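Local coordinates for protein aminotransferase (Helicobacter pylori, PDB 2FNU) that transfers an amino group from glutamate to a UDP-linked 4-keto sugar with pyridoxal phosphate, the second step of pseudaminic acid biosynthesis for flagellin modification, at residues K265-L277 with H284-T296. Numbering follows the deposited sequence.
Sequences KDNPYFTPLHPLL and HLYPILMHQKFFT
T271 and L289 form the central hydrogen-bonded pair between antiparallel strands 270-272 and 286-290, with T271 N to L289 O and L289 N to T271 O both 2.9 Å. H291 N to Y269 O and the longer L273 N to P287 O, 3.2 Å, continue the backbone pairing on either side. Waters reinforce it: one joins T271 OG1 to L289 O, another H274 N to P287 O.

Apolar contacts divide between the two faces of the sheet. On one, the I288 CD1 methyl sits squarely over the F270 ring, 3.7 Å from its centroid, in a CH-pi contact; with CG set between the backbone N and carbonyl carbon (chi1 52°), that ring lies between this methyl and N267 OD1 on its opposite face. F270 and M290 also pack against helix 355-370. P272 CB meets Y286 at CZ, 3.9 Å, beside the hydroxyl, which is hydrogen-bonded to D261 of helix 246-264, while H274 CB meets Y286 CE1. Across the sheet, L273 spreads its methyls, CD1 against P287 CB and CD2 against L289 CD1, 3.8 Å away. Beyond the strand ends, Y269 CD1 touches F294 CZ.

N267 OD1 accepts from Y269 N and F270 N in an Asx motif that shapes the entry to strand 270-272. With strand 344-347 completing the three-stranded sheet, the backbone bonds fix the register, and the carbonyls of L289 and P287 are each satisfied by a backbone N-H and a water.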
loop_
_atom_site.group_PDB
_atom_site.type_symbol
_atom_site.label_atom_id
_atom_site.label_comp_id
_atom_site.label_asym_id
_atom_site.label_seq_id
_atom_site.Cartn_x
_atom_site.Cartn_y
_atom_site.Cartn_z
ATOM N N LYS B 265 -29.593 -15.401 25.638
ATOM C CA LYS B 265 -29.357 -16.393 26.699
ATOM C C LYS B 265 -30.388 -17.525 26.598
ATOM O O LYS B 265 -31.588 -17.263 26.501
ATOM C CB LYS B 265 -29.406 -15.725 28.077
ATOM C CG LYS B 265 -29.326 -16.685 29.256
ATOM C CD LYS B 265 -27.911 -16.892 29.726
ATOM C CE LYS B 265 -27.897 -17.610 31.066
ATOM N NZ LYS B 265 -26.541 -17.589 31.674
ATOM N N ASP B 266 -29.886 -18.765 26.578
ATOM C CA ASP B 266 -30.706 -19.999 26.510
ATOM C C ASP B 266 -31.575 -20.130 25.263
ATOM O O ASP B 266 -32.537 -20.916 25.243
ATOM C CB ASP B 266 -31.571 -20.191 27.769
ATOM C CG ASP B 266 -30.751 -20.297 29.031
ATOM O OD1 ASP B 266 -31.227 -19.807 30.072
ATOM O OD2 ASP B 266 -29.632 -20.852 28.986
ATOM N N ASN B 267 -31.256 -19.383 24.209
ATOM C CA ASN B 267 -32.010 -19.543 22.970
ATOM C C ASN B 267 -31.750 -20.949 22.394
ATOM O O ASN B 267 -30.670 -21.525 22.588
ATOM C CB ASN B 267 -31.666 -18.436 21.966
ATOM C CG ASN B 267 -30.458 -18.771 21.134
ATOM O OD1 ASN B 267 -30.570 -19.463 20.127
ATOM N ND2 ASN B 267 -29.292 -18.308 21.556
ATOM N N PRO B 268 -32.754 -21.521 21.714
ATOM C CA PRO B 268 -32.669 -22.877 21.168
ATOM C C PRO B 268 -31.938 -23.041 19.814
ATOM O O PRO B 268 -31.771 -24.177 19.346
ATOM C CB PRO B 268 -34.144 -23.258 21.007
ATOM C CG PRO B 268 -34.817 -21.980 20.700
ATOM C CD PRO B 268 -34.074 -20.909 21.476
ATOM N N TYR B 269 -31.470 -21.944 19.215
ATOM C CA TYR B 269 -31.035 -21.968 17.805
ATOM C C TYR B 269 -29.526 -21.911 17.581
ATOM O O TYR B 269 -29.022 -22.493 16.612
ATOM C CB TYR B 269 -31.641 -20.800 17.043
ATOM C CG TYR B 269 -33.129 -20.614 17.256
ATOM C CD1 TYR B 269 -34.049 -21.562 16.800
ATOM C CD2 TYR B 269 -33.605 -19.493 17.912
ATOM C CE1 TYR B 269 -35.423 -21.380 16.994
ATOM C CE2 TYR B 269 -34.964 -19.299 18.109
ATOM C CZ TYR B 269 -35.865 -20.243 17.644
ATOM O OH TYR B 269 -37.215 -20.041 17.839
ATOM N N PHE B 270 -28.813 -21.188 18.442
ATOM C CA PHE B 270 -27.380 -20.968 18.221
ATOM C C PHE B 270 -26.686 -20.628 19.520
ATOM O O PHE B 270 -27.349 -20.267 20.501
ATOM C CB PHE B 270 -27.140 -19.837 17.200
ATOM C CG PHE B 270 -27.866 -18.558 17.526
ATOM C CD1 PHE B 270 -27.384 -17.687 18.510
ATOM C CD2 PHE B 270 -29.042 -18.234 16.857
ATOM C CE1 PHE B 270 -28.074 -16.517 18.820
ATOM C CE2 PHE B 270 -29.755 -17.067 17.168
ATOM C CZ PHE B 270 -29.260 -16.203 18.144
ATOM N N THR B 271 -25.357 -20.719 19.507
ATOM C CA THR B 271 -24.527 -20.425 20.678
ATOM C C THR B 271 -23.655 -19.192 20.394
ATOM O O THR B 271 -22.775 -19.263 19.553
ATOM C CB THR B 271 -23.610 -21.633 20.999
ATOM O OG1 THR B 271 -24.420 -22.809 21.198
ATOM C CG2 THR B 271 -22.751 -21.383 22.244
ATOM N N PRO B 272 -23.875 -18.081 21.131
ATOM C CA PRO B 272 -22.952 -16.962 20.985
ATOM C C PRO B 272 -21.609 -17.317 21.624
ATOM O O PRO B 272 -21.552 -18.007 22.660
ATOM C CB PRO B 272 -23.615 -15.833 21.784
ATOM C CG PRO B 272 -24.998 -16.319 22.095
ATOM C CD PRO B 272 -24.938 -17.793 22.112
ATOM N N LEU B 273 -20.526 -16.818 21.038
ATOM C CA LEU B 273 -19.203 -17.067 21.607
ATOM C C LEU B 273 -18.865 -16.083 22.725
ATOM O O LEU B 273 -18.045 -16.391 23.593
ATOM C CB LEU B 273 -18.128 -16.981 20.520
ATOM C CG LEU B 273 -18.126 -18.098 19.467
ATOM C CD1 LEU B 273 -16.941 -17.902 18.510
ATOM C CD2 LEU B 273 -18.048 -19.475 20.128
ATOM N N HIS B 274 -19.489 -14.905 22.720
ATOM C CA HIS B 274 -19.076 -13.842 23.656
ATOM C C HIS B 274 -19.125 -14.204 25.153
ATOM O O HIS B 274 -18.221 -13.823 25.900
ATOM C CB HIS B 274 -19.784 -12.511 23.329
ATOM C CG HIS B 274 -19.449 -11.397 24.269
ATOM N ND1 HIS B 274 -18.356 -10.570 24.114
ATOM C CD2 HIS B 274 -20.069 -10.992 25.400
ATOM C CE1 HIS B 274 -18.326 -9.693 25.107
ATOM N NE2 HIS B 274 -19.360 -9.929 25.896
ATOM N N PRO B 275 -20.172 -14.924 25.603
ATOM C CA PRO B 275 -20.194 -15.292 27.031
ATOM C C PRO B 275 -19.043 -16.179 27.500
ATOM O O PRO B 275 -18.862 -16.330 28.720
ATOM C CB PRO B 275 -21.527 -16.040 27.186
ATOM C CG PRO B 275 -22.385 -15.478 26.089
ATOM C CD PRO B 275 -21.422 -15.341 24.930
ATOM N N LEU B 276 -18.287 -16.763 26.567
ATOM C CA LEU B 276 -17.222 -17.692 26.931
ATOM C C LEU B 276 -15.864 -17.017 27.129
ATOM O O LEU B 276 -14.885 -17.682 27.485
ATOM C CB LEU B 276 -17.118 -18.796 25.882
ATOM C CG LEU B 276 -18.447 -19.513 25.604
ATOM C CD1 LEU B 276 -18.268 -20.491 24.439
ATOM C CD2 LEU B 276 -19.023 -20.221 26.855
ATOM N N LEU B 277 -15.794 -15.708 26.894
ATOM C CA LEU B 277 -14.515 -14.992 27.021
ATOM C C LEU B 277 -13.986 -15.051 28.450
ATOM O O LEU B 277 -14.756 -14.941 29.407
ATOM C CB LEU B 277 -14.677 -13.532 26.619
ATOM C CG LEU B 277 -14.920 -13.196 25.148
ATOM C CD1 LEU B 277 -15.159 -11.703 25.036
ATOM C CD2 LEU B 277 -13.731 -13.606 24.311
ATOM N N HIS B 284 -14.146 -7.232 17.845
ATOM C CA HIS B 284 -14.248 -6.884 16.429
ATOM C C HIS B 284 -15.476 -7.518 15.782
ATOM O O HIS B 284 -16.178 -6.851 14.984
ATOM C CB HIS B 284 -12.971 -7.250 15.656
ATOM C CG HIS B 284 -13.119 -7.086 14.186
ATOM N ND1 HIS B 284 -13.579 -5.915 13.615
ATOM C CD2 HIS B 284 -12.914 -7.949 13.166
ATOM C CE1 HIS B 284 -13.653 -6.069 12.303
ATOM N NE2 HIS B 284 -13.257 -7.294 12.005
ATOM N N LEU B 285 -15.701 -8.800 16.095
ATOM C CA LEU B 285 -16.892 -9.526 15.616
ATOM C C LEU B 285 -17.740 -9.982 16.783
ATOM O O LEU B 285 -17.219 -10.150 17.905
ATOM C CB LEU B 285 -16.522 -10.775 14.808
ATOM C CG LEU B 285 -15.569 -10.631 13.620
ATOM C CD1 LEU B 285 -15.186 -11.999 13.011
ATOM C CD2 LEU B 285 -16.186 -9.743 12.549
ATOM N N TYR B 286 -19.022 -10.219 16.508
ATOM C CA TYR B 286 -19.896 -10.916 17.458
ATOM C C TYR B 286 -20.375 -12.187 16.746
ATOM O O TYR B 286 -21.370 -12.145 16.013
ATOM C CB TYR B 286 -21.108 -10.052 17.854
ATOM C CG TYR B 286 -21.945 -10.718 18.912
ATOM C CD1 TYR B 286 -21.672 -10.513 20.268
ATOM C CD2 TYR B 286 -22.971 -11.601 18.559
ATOM C CE1 TYR B 286 -22.440 -11.144 21.268
ATOM C CE2 TYR B 286 -23.717 -12.239 19.543
ATOM C CZ TYR B 286 -23.449 -12.003 20.883
ATOM O OH TYR B 286 -24.191 -12.628 21.865
ATOM N N PRO B 287 -19.623 -13.294 16.880
ATOM C CA PRO B 287 -19.997 -14.552 16.220
ATOM C C PRO B 287 -21.053 -15.339 16.972
ATOM O O PRO B 287 -21.012 -15.435 18.208
ATOM C CB PRO B 287 -18.685 -15.372 16.223
ATOM C CG PRO B 287 -17.603 -14.400 16.657
ATOM C CD PRO B 287 -18.310 -13.395 17.542
ATOM N N ILE B 288 -21.979 -15.914 16.207
ATOM C CA ILE B 288 -22.860 -16.938 16.762
ATOM C C ILE B 288 -22.654 -18.222 15.961
ATOM O O ILE B 288 -22.337 -18.160 14.757
ATOM C CB ILE B 288 -24.361 -16.518 16.732
ATOM C CG1 ILE B 288 -24.847 -16.335 15.281
ATOM C CG2 ILE B 288 -24.594 -15.271 17.591
ATOM C CD1 ILE B 288 -26.368 -16.046 15.159
ATOM N N LEU B 289 -22.828 -19.371 16.616
ATOM C CA LEU B 289 -22.683 -20.673 15.952
ATOM C C LEU B 289 -24.022 -21.407 15.922
ATOM O O LEU B 289 -24.546 -21.788 16.975
ATOM C CB LEU B 289 -21.633 -21.554 16.654
ATOM C CG LEU B 289 -20.216 -20.994 16.748
ATOM C CD1 LEU B 289 -19.365 -21.934 17.590
ATOM C CD2 LEU B 289 -19.653 -20.829 15.351
ATOM N N MET B 290 -24.578 -21.597 14.723
ATOM C CA MET B 290 -25.885 -22.258 14.564
ATOM C C MET B 290 -25.849 -23.713 14.959
ATOM O O MET B 290 -24.846 -24.391 14.761
ATOM C CB MET B 290 -26.313 -22.259 13.089
ATOM C CG MET B 290 -26.376 -20.928 12.409
ATOM S SD MET B 290 -27.194 -21.082 10.798
ATOM C CE MET B 290 -26.335 -22.397 9.946
ATOM N N HIS B 291 -26.981 -24.211 15.455
ATOM C CA HIS B 291 -27.163 -25.655 15.609
ATOM C C HIS B 291 -27.000 -26.326 14.248
ATOM O O HIS B 291 -27.381 -25.764 13.214
ATOM C CB HIS B 291 -28.560 -25.921 16.170
ATOM C CG HIS B 291 -28.825 -27.360 16.503
ATOM N ND1 HIS B 291 -28.970 -27.809 17.799
ATOM C CD2 HIS B 291 -28.981 -28.448 15.710
ATOM C CE1 HIS B 291 -29.201 -29.111 17.789
ATOM N NE2 HIS B 291 -29.209 -29.523 16.534
ATOM N N GLN B 292 -26.427 -27.526 14.246
ATOM C CA GLN B 292 -26.198 -28.293 13.019
ATOM C C GLN B 292 -27.446 -28.498 12.155
ATOM O O GLN B 292 -27.329 -28.676 10.940
ATOM C CB GLN B 292 -25.564 -29.644 13.355
ATOM N N LYS B 293 -28.629 -28.469 12.772
ATOM C CA LYS B 293 -29.878 -28.665 12.019
ATOM C C LYS B 293 -30.100 -27.579 10.952
ATOM O O LYS B 293 -30.822 -27.804 9.988
ATOM C CB LYS B 293 -31.099 -28.802 12.956
ATOM C CG LYS B 293 -31.624 -27.488 13.554
ATOM C CD LYS B 293 -32.836 -27.695 14.482
ATOM C CE LYS B 293 -32.410 -28.187 15.867
ATOM N NZ LYS B 293 -33.535 -28.310 16.841
ATOM N N PHE B 294 -29.463 -26.415 11.128
ATOM C CA PHE B 294 -29.613 -25.288 10.199
ATOM C C PHE B 294 -28.536 -25.209 9.103
ATOM O O PHE B 294 -28.613 -24.351 8.214
ATOM C CB PHE B 294 -29.637 -23.966 10.983
ATOM C CG PHE B 294 -30.747 -23.875 11.989
ATOM C CD1 PHE B 294 -32.076 -23.754 11.576
ATOM C CD2 PHE B 294 -30.471 -23.906 13.354
ATOM C CE1 PHE B 294 -33.113 -23.655 12.513
ATOM C CE2 PHE B 294 -31.509 -23.816 14.298
ATOM C CZ PHE B 294 -32.831 -23.696 13.872
ATOM N N PHE B 295 -27.541 -26.094 9.151
ATOM C CA PHE B 295 -26.434 -26.028 8.189
ATOM C C PHE B 295 -26.935 -26.041 6.748
ATOM O O PHE B 295 -26.486 -25.249 5.931
ATOM C CB PHE B 295 -25.433 -27.172 8.386
ATOM C CG PHE B 295 -24.532 -27.029 9.599
ATOM C CD1 PHE B 295 -23.481 -27.931 9.774
ATOM C CD2 PHE B 295 -24.719 -26.024 10.556
ATOM C CE1 PHE B 295 -22.637 -27.845 10.880
ATOM C CE2 PHE B 295 -23.879 -25.932 11.667
ATOM C CZ PHE B 295 -22.850 -26.849 11.833
ATOM N N THR B 296 -27.883 -26.929 6.446
ATOM C CA THR B 296 -28.365 -27.083 5.063
ATOM C C THR B 296 -29.194 -25.906 4.572
ATOM O O THR B 296 -29.327 -25.712 3.361
ATOM C CB THR B 296 -29.175 -28.399 4.865
ATOM O OG1 THR B 296 -30.247 -28.450 5.816
ATOM C CG2 THR B 296 -28.266 -29.609 5.040
HETATM O O HOH W 1 -33.512 -25.261 17.476
HETATM O O HOH W 2 -24.738 -24.046 18.631
HETATM O O HOH W 3 -20.461 -13.665 20.261
#